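PDB 3III: CocE/NonD family hydrolase from Staphylococcus aureus subsp. aureus COL, which probably hydrolyses ester or amide bonds, as an alpha/beta-hydrolase of the CocE/NonD family related to X-Pro dipeptidyl-peptidases. Local coordinates for residues 405-416 and 489-500; 354-364 and 552-560. All blocks are in the same frame, centred on the assembly; numbering follows the deposited sequence.

Overall arrangement
The chain first builds the alpha/beta-hydrolase part and then enters a C-terminal beta domain, where both contacts lie. Residues 354-364 supply the first strand of contact 2, whose partner, 552-560, arrives only at the C terminus and closes a loop of 187 residues that holds no helix. Within that loop, 405-416 and 489-500 pair as contact 1, closing a shorter excursion of 72 residues, so the two closures nest without crossing. The contacts join in one sheet, because the 553-559 strand lies between 358-364 and 405-416: Lys412 N sits 2.8 Å from Gln553 O, a probable hydrogen bond. Their centres are about 11 Å apart.

Contact 1 (405-416 and 489-500); sequences LVGNMNLKLWVS and IVPVEIELLPSG
The indole of Trp414 carries Pro491 on one face: Pro491 CB stands 3.6 Å from the centroid of the six-membered ring, 5° from its normal, a CH-pi contact. Pro491 CD also reaches Trp414 CZ3 at 3.5 Å, and Ile489 CG2 sits at the ring edge, near its plane. Farther along, the Asn410 amide and Glu493 carboxylate planes are turned 38° apart. A nearly straight bond links Asn410 ND2 to Glu493 OE1 (2.9 Å); the oxygen lies in the amide plane, whereas the nitrogen approaches from above the carboxylate. ND2 also donates to the backbone oxygen of Ile471. Having CG anti to the backbone N (chi1 -177°) helps bring the Asn410 amide to Glu493. Its OD1 is buried without a polar partner. Lys412 and Glu493 run past each other, and a water links Lys412 NZ to Glu493 OE2.

On the sheet face opposite Trp414, Lys412 and Asn410, Leu411 CB packs against Leu496 CD2 (3.6 Å) and Leu413 CD1 against Ile494 CD1 (3.9 Å). The antiparallel ladder shifts by one residue between Gly407 and selenomethionine Met409, a beta bulge; beyond it the Leu496 N to Met409 O bond is weak.

Asp551 receives both Lys412 NZ and Trp414 NE1. Strand 408-416 is flanked by 490-500 and 553-559, while Leu411 and Leu413 pack on strand 508-514 of a second sheet.

Contact 2 (354-364 and 552-560); sequences LPNAEYTPLYL and SQLIIPIVN
Tyr363 and Gln553 lie side by side and point the same way, the phenol ring and the amide plane inclined by 62°. Tyr363 CE1 comes within 3.7 Å of Gln553 NE2, whose hydrogen-bond partner is the backbone oxygen of Asp551. Gln553 OE1 meets Pro361 CB instead. On the same face Ile555 spreads its two arms along the partner strand: CD1 touches Pro361 CB, and CG2 packs on Tyr359 CB at 3.7 Å. The Tyr359 side chain then crosses Pro557 at about a right angle, with CE1 3.9 Å from Pro557 CB.

The opposite face is mostly aliphatic across the pair. Leu362 and Ile556 meet obliquely through their ends, CD1 to CD1 at 3.9 Å. A chi1 of 63° sets Ile556 CG1 between its backbone N and carbonyl carbon, and this branch lies 3.4 Å from Thr360 O. Ile558 CD1 slants against Thr360 OG1. That hydroxyl donates to Glu358 O (2.9 Å), the same oxygen that accepts from Ile558 N; the two donors come from opposite faces of the carbonyl plane, gripping the oxygen between them. At the far end Leu354, which begins a type I turn ending at Ala357, crosses Val559 nearly perpendicularly, CD2 to CG1 at 3.7 Å.

Seven backbone bonds from Glu358 to Leu364 hold the strands together. Pro361 and Pro557 occupy non-hydrogen-bonded positions of this pair, so their lack of an N-H removes no bond between these two strands. The arrangement is a regular antiparallel pair made by strands distant in sequence. It places the chain's last strand, 553-559, inside a sheet, between 358-364 and strands 403-406 and 408-417, consistent with the jelly-roll-like C-terminal domain of CocE and X-Pro dipeptidyl-peptidase relatives.

Contact 1 (405-416 and 489-500)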
loop_
_atom_site.group_PDB
_atom_site.type_symbol
_atom_site.label_atom_id
_atom_site.label_comp_id
_atom_site.label_asym_id
_atom_site.label_seq_id
_atom_site.Cartn_x
_atom_site.Cartn_y
_atom_site.Cartn_z
ATOM N N LEU A 405 6.034 11.179 -16.614
ATOM C CA LEU A 405 6.205 9.751 -16.472
ATOM C C LEU A 405 5.216 9.245 -15.423
ATOM O O LEU A 405 5.319 9.568 -14.250
ATOM C CB LEU A 405 7.625 9.410 -16.022
ATOM C CG LEU A 405 8.739 9.851 -16.983
ATOM C CD1 LEU A 405 9.975 9.143 -16.505
ATOM C CD2 LEU A 405 8.433 9.554 -18.449
ATOM N N VAL A 406 4.246 8.444 -15.849
ATOM C CA VAL A 406 3.235 7.933 -14.933
ATOM C C VAL A 406 3.004 6.468 -15.190
ATOM O O VAL A 406 2.441 6.091 -16.203
ATOM C CB VAL A 406 1.924 8.716 -15.037
ATOM C CG1 VAL A 406 0.843 8.133 -14.056
ATOM C CG2 VAL A 406 2.115 10.222 -14.739
ATOM N N GLY A 407 3.373 5.652 -14.223
ATOM C CA GLY A 407 3.245 4.236 -14.330
ATOM C C GLY A 407 4.464 3.460 -13.852
ATOM O O GLY A 407 5.270 3.961 -13.016
ATOM N N ASN A 408 4.560 2.208 -14.307
ATOM C CA ASN A 408 5.689 1.332 -13.987
ATOM C C ASN A 408 6.891 1.706 -14.827
ATOM O O ASN A 408 6.734 2.266 -15.891
ATOM C CB ASN A 408 5.317 -0.137 -14.229
ATOM C CG ASN A 408 4.455 -0.742 -13.089
ATOM O OD1 ASN A 408 4.997 -1.274 -12.099
ATOM N ND2 ASN A 408 3.133 -0.739 -13.267
HETATM N N MSE A 409 8.094 1.413 -14.328
HETATM C CA MSE A 409 9.309 1.454 -15.148
HETATM C C MSE A 409 10.035 0.165 -14.930
HETATM O O MSE A 409 9.915 -0.459 -13.866
HETATM C CB MSE A 409 10.211 2.602 -14.726
HETATM C CG MSE A 409 9.487 3.927 -14.529
HETATM SE SE MSE A 409 10.819 5.432 -14.498
HETATM C CE MSE A 409 9.720 6.763 -13.418
ATOM N N ASN A 410 10.818 -0.198 -15.932
ATOM C CA ASN A 410 11.501 -1.481 -15.992
ATOM C C ASN A 410 12.959 -1.171 -16.245
ATOM O O ASN A 410 13.316 -0.560 -17.286
ATOM C CB ASN A 410 10.902 -2.371 -17.124
ATOM C CG ASN A 410 11.534 -3.748 -17.178
ATOM O OD1 ASN A 410 12.458 -4.050 -16.422
ATOM N ND2 ASN A 410 11.019 -4.617 -18.061
ATOM N N LEU A 411 13.794 -1.600 -15.313
ATOM C CA LEU A 411 15.232 -1.454 -15.485
ATOM C C LEU A 411 15.860 -2.792 -15.869
ATOM O O LEU A 411 15.939 -3.704 -15.031
ATOM C CB LEU A 411 15.861 -0.887 -14.209
ATOM C CG LEU A 411 17.379 -0.751 -14.289
ATOM C CD1 LEU A 411 17.762 0.176 -15.460
ATOM C CD2 LEU A 411 17.947 -0.230 -12.919
ATOM N N LYS A 412 16.290 -2.893 -17.139
ATOM C CA LYS A 412 16.945 -4.085 -17.643
ATOM C C LYS A 412 18.446 -3.911 -17.505
ATOM O O LYS A 412 19.030 -2.950 -18.030
ATOM C CB LYS A 412 16.572 -4.421 -19.083
ATOM C CG LYS A 412 17.148 -5.826 -19.446
ATOM C CD LYS A 412 17.018 -6.127 -20.929
ATOM C CE LYS A 412 17.411 -7.516 -21.267
ATOM N NZ LYS A 412 17.207 -7.710 -22.732
ATOM N N LEU A 413 19.070 -4.833 -16.786
ATOM C CA LEU A 413 20.520 -4.853 -16.649
ATOM C C LEU A 413 21.128 -6.181 -17.033
ATOM O O LEU A 413 20.520 -7.233 -16.820
ATOM C CB LEU A 413 20.964 -4.510 -15.213
ATOM C CG LEU A 413 20.428 -3.238 -14.564
ATOM C CD1 LEU A 413 20.693 -3.266 -13.038
ATOM C CD2 LEU A 413 20.981 -1.951 -15.252
ATOM N N TRP A 414 22.346 -6.131 -17.561
ATOM C CA TRP A 414 23.178 -7.285 -17.638
ATOM C C TRP A 414 24.257 -7.238 -16.542
ATOM O O TRP A 414 24.984 -6.259 -16.410
ATOM C CB TRP A 414 23.797 -7.415 -19.031
ATOM C CG TRP A 414 22.782 -7.625 -20.115
ATOM C CD1 TRP A 414 22.000 -6.676 -20.710
ATOM C CD2 TRP A 414 22.500 -8.852 -20.784
ATOM N NE1 TRP A 414 21.229 -7.254 -21.688
ATOM C CE2 TRP A 414 21.481 -8.590 -21.725
ATOM C CE3 TRP A 414 22.933 -10.163 -20.609
ATOM C CZ2 TRP A 414 20.962 -9.569 -22.554
ATOM C CZ3 TRP A 414 22.407 -11.164 -21.425
ATOM C CH2 TRP A 414 21.418 -10.858 -22.383
ATOM N N VAL A 415 24.345 -8.305 -15.741
ATOM C CA VAL A 415 25.101 -8.252 -14.507
ATOM C C VAL A 415 25.893 -9.559 -14.291
ATOM O O VAL A 415 25.519 -10.645 -14.812
ATOM C CB VAL A 415 24.164 -8.011 -13.300
ATOM C CG1 VAL A 415 23.344 -6.684 -13.387
ATOM C CG2 VAL A 415 23.250 -9.239 -13.058
ATOM N N SER A 416 27.004 -9.456 -13.545
ATOM C CA SER A 416 27.758 -10.587 -13.070
ATOM C C SER A 416 28.469 -10.236 -11.773
ATOM O O SER A 416 28.603 -9.090 -11.442
ATOM C CB SER A 416 28.827 -11.025 -14.064
ATOM O OG SER A 416 29.900 -10.096 -14.075
ATOM N N ILE A 489 27.472 -13.759 -16.733
ATOM C CA ILE A 489 26.735 -12.568 -17.052
ATOM C C ILE A 489 25.271 -12.892 -17.387
ATOM O O ILE A 489 25.002 -13.639 -18.353
ATOM C CB ILE A 489 27.363 -11.877 -18.282
ATOM C CG1 ILE A 489 28.816 -11.499 -17.979
ATOM C CG2 ILE A 489 26.594 -10.659 -18.683
ATOM C CD1 ILE A 489 29.613 -11.056 -19.231
ATOM N N VAL A 490 24.326 -12.329 -16.620
ATOM C CA VAL A 490 22.893 -12.664 -16.811
ATOM C C VAL A 490 22.033 -11.406 -16.991
ATOM O O VAL A 490 22.412 -10.296 -16.485
ATOM C CB VAL A 490 22.380 -13.532 -15.663
ATOM C CG1 VAL A 490 23.248 -14.836 -15.516
ATOM C CG2 VAL A 490 22.368 -12.740 -14.379
ATOM N N PRO A 491 20.920 -11.521 -17.758
ATOM C CA PRO A 491 19.991 -10.406 -17.921
ATOM C C PRO A 491 18.971 -10.414 -16.809
ATOM O O PRO A 491 18.469 -11.497 -16.478
ATOM C CB PRO A 491 19.295 -10.723 -19.254
ATOM C CG PRO A 491 19.370 -12.207 -19.335
ATOM C CD PRO A 491 20.630 -12.603 -18.720
ATOM N N VAL A 492 18.697 -9.239 -16.236
ATOM C CA VAL A 492 17.716 -9.053 -15.179
ATOM C C VAL A 492 16.838 -7.889 -15.541
ATOM O O VAL A 492 17.268 -6.956 -16.242
ATOM C CB VAL A 492 18.350 -8.827 -13.802
ATOM C CG1 VAL A 492 19.294 -10.065 -13.430
ATOM C CG2 VAL A 492 19.078 -7.489 -13.759
ATOM N N GLU A 493 15.611 -7.953 -15.087
ATOM C CA GLU A 493 14.670 -6.837 -15.223
ATOM C C GLU A 493 14.100 -6.544 -13.871
ATOM O O GLU A 493 13.524 -7.437 -13.222
ATOM C CB GLU A 493 13.552 -7.192 -16.184
ATOM C CG GLU A 493 14.096 -7.417 -17.562
ATOM C CD GLU A 493 13.061 -7.791 -18.576
ATOM O OE1 GLU A 493 11.903 -7.355 -18.481
ATOM O OE2 GLU A 493 13.441 -8.513 -19.524
ATOM N N ILE A 494 14.323 -5.310 -13.436
ATOM C CA ILE A 494 13.971 -4.849 -12.115
ATOM C C ILE A 494 12.703 -4.024 -12.182
ATOM O O ILE A 494 12.613 -3.046 -12.967
ATOM C CB ILE A 494 15.100 -4.036 -11.488
ATOM C CG1 ILE A 494 16.375 -4.888 -11.418
ATOM C CG2 ILE A 494 14.765 -3.596 -10.054
ATOM C CD1 ILE A 494 17.596 -4.123 -10.799
ATOM N N GLU A 495 11.719 -4.438 -11.381
ATOM C CA GLU A 495 10.416 -3.699 -11.227
ATOM C C GLU A 495 10.582 -2.391 -10.400
ATOM O O GLU A 495 10.628 -2.427 -9.174
ATOM C CB GLU A 495 9.375 -4.634 -10.556
ATOM C CG GLU A 495 7.956 -4.058 -10.354
ATOM C CD GLU A 495 7.036 -5.024 -9.609
ATOM O OE1 GLU A 495 7.539 -5.992 -9.016
ATOM O OE2 GLU A 495 5.785 -4.855 -9.650
ATOM N N LEU A 496 10.681 -1.268 -11.080
ATOM C CA LEU A 496 10.467 0.032 -10.407
ATOM C C LEU A 496 8.941 0.181 -10.164
ATOM O O LEU A 496 8.150 0.012 -11.063
ATOM C CB LEU A 496 11.043 1.222 -11.198
ATOM C CG LEU A 496 12.545 1.379 -11.307
ATOM C CD1 LEU A 496 13.207 1.364 -9.954
ATOM C CD2 LEU A 496 13.099 0.304 -12.228
ATOM N N LEU A 497 8.567 0.438 -8.916
ATOM C CA LEU A 497 7.186 0.466 -8.518
ATOM C C LEU A 497 6.540 1.716 -9.087
ATOM O O LEU A 497 7.248 2.698 -9.422
ATOM C CB LEU A 497 7.110 0.426 -7.007
ATOM C CG LEU A 497 7.538 -0.954 -6.445
ATOM C CD1 LEU A 497 7.472 -0.835 -4.921
ATOM C CD2 LEU A 497 6.677 -2.131 -6.951
ATOM N N PRO A 498 5.196 1.682 -9.244
ATOM C CA PRO A 498 4.482 2.766 -9.953
ATOM C C PRO A 498 4.690 4.141 -9.297
ATOM O O PRO A 498 4.629 4.261 -8.064
ATOM C CB PRO A 498 3.022 2.365 -9.834
ATOM C CG PRO A 498 3.066 0.834 -9.683
ATOM C CD PRO A 498 4.289 0.569 -8.905
ATOM N N SER A 499 4.974 5.131 -10.152
ATOM C CA SER A 499 5.253 6.500 -9.742
ATOM C C SER A 499 4.691 7.484 -10.794
ATOM O O SER A 499 4.490 7.123 -11.917
ATOM C CB SER A 499 6.758 6.677 -9.563
ATOM O OG SER A 499 7.427 6.636 -10.782
ATOM N N GLY A 500 4.388 8.696 -10.366
ATOM C CA GLY A 500 3.863 9.754 -11.242
ATOM C C GLY A 500 4.589 11.041 -11.005
ATOM O O GLY A 500 4.461 11.638 -9.924
HETATM O O HOH W 1 7.486 8.934 -12.305
HETATM O O HOH W 2 7.708 3.996 -11.679
HETATM O O HOH W 3 4.209 -2.576 -9.721
HETATM O O HOH W 4 14.462 -7.844 -22.240
#

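Contact 2 (354-364 and 552-560)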
loop_
_atom_site.group_PDB
_atom_site.type_symbol
_atom_site.label_atom_id
_atom_site.label_comp_id
_atom_site.label_asym_id
_atom_site.label_seq_id
_atom_site.Cartn_x
_atom_site.Cartn_y
_atom_site.Cartn_z
ATOM N N LEU A 354 -2.192 3.838 -17.870
ATOM C CA LEU A 354 -2.716 4.920 -18.726
ATOM C C LEU A 354 -2.760 4.535 -20.194
ATOM O O LEU A 354 -1.767 4.087 -20.778
ATOM C CB LEU A 354 -1.923 6.214 -18.546
ATOM C CG LEU A 354 -2.405 7.180 -17.470
ATOM C CD1 LEU A 354 -2.733 6.518 -16.185
ATOM C CD2 LEU A 354 -1.431 8.331 -17.265
ATOM N N PRO A 355 -3.928 4.700 -20.824
ATOM C CA PRO A 355 -4.030 4.212 -22.206
ATOM C C PRO A 355 -3.153 4.978 -23.182
ATOM O O PRO A 355 -2.801 4.429 -24.187
ATOM C CB PRO A 355 -5.501 4.410 -22.561
ATOM C CG PRO A 355 -6.045 5.240 -21.549
ATOM C CD PRO A 355 -5.205 5.221 -20.341
ATOM N N ASN A 356 -2.754 6.199 -22.868
ATOM C CA ASN A 356 -1.816 6.889 -23.736
ATOM C C ASN A 356 -0.307 6.742 -23.381
ATOM O O ASN A 356 0.524 7.518 -23.879
ATOM C CB ASN A 356 -2.198 8.352 -23.831
ATOM C CG ASN A 356 -2.074 9.064 -22.510
ATOM O OD1 ASN A 356 -2.317 8.462 -21.425
ATOM N ND2 ASN A 356 -1.705 10.345 -22.567
ATOM N N ALA A 357 0.069 5.753 -22.570
ATOM C CA ALA A 357 1.470 5.664 -22.156
ATOM C C ALA A 357 2.282 5.189 -23.361
ATOM O O ALA A 357 1.836 4.315 -24.079
ATOM C CB ALA A 357 1.642 4.720 -20.934
ATOM N N GLU A 358 3.446 5.801 -23.598
ATOM C CA GLU A 358 4.386 5.373 -24.651
ATOM C C GLU A 358 5.607 4.857 -23.969
ATOM O O GLU A 358 6.359 5.626 -23.384
ATOM C CB GLU A 358 4.766 6.528 -25.583
ATOM C CG GLU A 358 3.571 7.102 -26.287
ATOM C CD GLU A 358 3.906 7.935 -27.553
ATOM O OE1 GLU A 358 3.191 8.960 -27.783
ATOM O OE2 GLU A 358 4.864 7.566 -28.310
ATOM N N TYR A 359 5.769 3.549 -23.964
ATOM C CA TYR A 359 6.830 2.923 -23.179
ATOM C C TYR A 359 8.115 3.107 -23.975
ATOM O O TYR A 359 8.234 2.545 -25.047
ATOM C CB TYR A 359 6.494 1.459 -22.892
ATOM C CG TYR A 359 5.265 1.338 -22.012
ATOM C CD1 TYR A 359 5.296 1.802 -20.708
ATOM C CD2 TYR A 359 4.063 0.836 -22.514
ATOM C CE1 TYR A 359 4.181 1.746 -19.883
ATOM C CE2 TYR A 359 2.939 0.741 -21.710
ATOM C CZ TYR A 359 3.001 1.207 -20.396
ATOM O OH TYR A 359 1.884 1.149 -19.581
ATOM N N THR A 360 9.068 3.885 -23.442
ATOM C CA THR A 360 10.165 4.418 -24.251
ATOM C C THR A 360 11.474 3.975 -23.609
ATOM O O THR A 360 11.678 4.184 -22.421
ATOM C CB THR A 360 10.108 5.922 -24.329
ATOM O OG1 THR A 360 8.803 6.297 -24.783
ATOM C CG2 THR A 360 11.165 6.516 -25.273
ATOM N N PRO A 361 12.346 3.322 -24.386
ATOM C CA PRO A 361 13.599 2.896 -23.778
ATOM C C PRO A 361 14.605 4.011 -23.745
ATOM O O PRO A 361 14.709 4.781 -24.707
ATOM C CB PRO A 361 14.087 1.789 -24.741
ATOM C CG PRO A 361 13.423 2.056 -26.039
ATOM C CD PRO A 361 12.203 2.875 -25.781
ATOM N N LEU A 362 15.343 4.100 -22.656
ATOM C CA LEU A 362 16.581 4.873 -22.584
ATOM C C LEU A 362 17.751 3.899 -22.267
ATOM O O LEU A 362 17.753 3.227 -21.220
ATOM C CB LEU A 362 16.470 5.941 -21.515
ATOM C CG LEU A 362 15.518 7.115 -21.810
ATOM C CD1 LEU A 362 15.376 7.976 -20.492
ATOM C CD2 LEU A 362 16.044 7.934 -22.981
ATOM N N TYR A 363 18.720 3.815 -23.174
ATOM C CA TYR A 363 19.817 2.846 -23.067
ATOM C C TYR A 363 20.957 3.354 -22.187
ATOM O O TYR A 363 21.359 4.504 -22.292
ATOM C CB TYR A 363 20.333 2.485 -24.451
ATOM C CG TYR A 363 19.246 1.908 -25.335
ATOM C CD1 TYR A 363 18.906 0.573 -25.262
ATOM C CD2 TYR A 363 18.519 2.716 -26.191
ATOM C CE1 TYR A 363 17.880 0.042 -26.061
ATOM C CE2 TYR A 363 17.505 2.209 -26.965
ATOM C CZ TYR A 363 17.189 0.885 -26.904
ATOM O OH TYR A 363 16.192 0.383 -27.691
ATOM N N LEU A 364 21.419 2.494 -21.276
ATOM C CA LEU A 364 22.480 2.846 -20.327
ATOM C C LEU A 364 23.825 2.736 -21.012
ATOM O O LEU A 364 24.030 1.818 -21.803
ATOM C CB LEU A 364 22.523 1.852 -19.171
ATOM C CG LEU A 364 21.589 2.072 -18.009
ATOM C CD1 LEU A 364 20.145 1.995 -18.456
ATOM C CD2 LEU A 364 21.935 1.062 -16.938
ATOM N N SER A 552 21.206 -3.109 -21.766
ATOM C CA SER A 552 20.738 -2.525 -20.532
ATOM C C SER A 552 19.994 -1.236 -20.874
ATOM O O SER A 552 20.487 -0.411 -21.617
ATOM C CB SER A 552 21.934 -2.242 -19.627
ATOM O OG SER A 552 22.525 -3.472 -19.290
ATOM N N GLN A 553 18.798 -1.089 -20.343
ATOM C CA GLN A 553 17.936 0.048 -20.681
ATOM C C GLN A 553 16.897 0.226 -19.594
ATOM O O GLN A 553 16.608 -0.741 -18.876
ATOM C CB GLN A 553 17.226 -0.260 -21.984
ATOM C CG GLN A 553 16.372 -1.524 -21.911
ATOM C CD GLN A 553 15.847 -1.906 -23.254
ATOM O OE1 GLN A 553 14.768 -1.439 -23.675
ATOM N NE2 GLN A 553 16.584 -2.747 -23.953
ATOM N N LEU A 554 16.373 1.452 -19.503
ATOM C CA LEU A 554 15.259 1.815 -18.649
ATOM C C LEU A 554 14.034 2.091 -19.512
ATOM O O LEU A 554 14.077 2.918 -20.397
ATOM C CB LEU A 554 15.618 3.033 -17.777
ATOM C CG LEU A 554 14.484 3.495 -16.830
ATOM C CD1 LEU A 554 14.238 2.511 -15.619
ATOM C CD2 LEU A 554 14.860 4.936 -16.441
ATOM N N ILE A 555 12.954 1.347 -19.318
ATOM C CA ILE A 555 11.696 1.622 -20.004
ATOM C C ILE A 555 10.909 2.652 -19.139
ATOM O O ILE A 555 10.632 2.379 -17.980
ATOM C CB ILE A 555 10.843 0.359 -20.159
ATOM C CG1 ILE A 555 11.573 -0.735 -20.933
ATOM C CG2 ILE A 555 9.486 0.670 -20.811
ATOM C CD1 ILE A 555 11.957 -0.362 -22.308
ATOM N N ILE A 556 10.549 3.778 -19.724
ATOM C CA ILE A 556 9.844 4.829 -19.025
ATOM C C ILE A 556 8.456 5.061 -19.628
ATOM O O ILE A 556 8.294 4.999 -20.833
ATOM C CB ILE A 556 10.639 6.142 -18.990
ATOM C CG1 ILE A 556 10.869 6.728 -20.392
ATOM C CG2 ILE A 556 11.914 5.950 -18.188
ATOM C CD1 ILE A 556 11.530 8.113 -20.335
ATOM N N PRO A 557 7.439 5.302 -18.781
ATOM C CA PRO A 557 6.042 5.432 -19.241
ATOM C C PRO A 557 5.689 6.876 -19.534
ATOM O O PRO A 557 5.175 7.608 -18.662
ATOM C CB PRO A 557 5.245 4.954 -18.014
ATOM C CG PRO A 557 6.184 5.339 -16.799
ATOM C CD PRO A 557 7.532 5.020 -17.344
ATOM N N ILE A 558 5.967 7.321 -20.750
ATOM C CA ILE A 558 5.764 8.713 -21.109
ATOM C C ILE A 558 4.277 8.896 -21.404
ATOM O O ILE A 558 3.678 8.162 -22.236
ATOM C CB ILE A 558 6.592 9.157 -22.348
ATOM C CG1 ILE A 558 8.097 8.980 -22.080
ATOM C CG2 ILE A 558 6.239 10.645 -22.730
ATOM C CD1 ILE A 558 8.980 9.463 -23.108
ATOM N N VAL A 559 3.669 9.865 -20.739
ATOM C CA VAL A 559 2.248 10.172 -20.952
ATOM C C VAL A 559 1.987 11.663 -21.243
ATOM O O VAL A 559 2.828 12.476 -21.007
ATOM C CB VAL A 559 1.429 9.710 -19.717
ATOM C CG1 VAL A 559 1.523 8.233 -19.531
ATOM C CG2 VAL A 559 1.882 10.375 -18.456
ATOM N N ASN A 560 0.798 12.013 -21.690
ATOM C CA ASN A 560 0.343 13.450 -21.662
ATOM C C ASN A 560 1.183 14.469 -22.490
ATOM O O ASN A 560 1.843 14.046 -23.449
ATOM C CB ASN A 560 0.253 13.984 -20.229
ATOM C CG ASN A 560 -0.720 13.183 -19.350
ATOM O OD1 ASN A 560 -1.764 12.725 -19.854
ATOM N ND2 ASN A 560 -0.389 13.026 -18.011
HETATM O O HOH W 5 22.988 -0.279 -22.960
#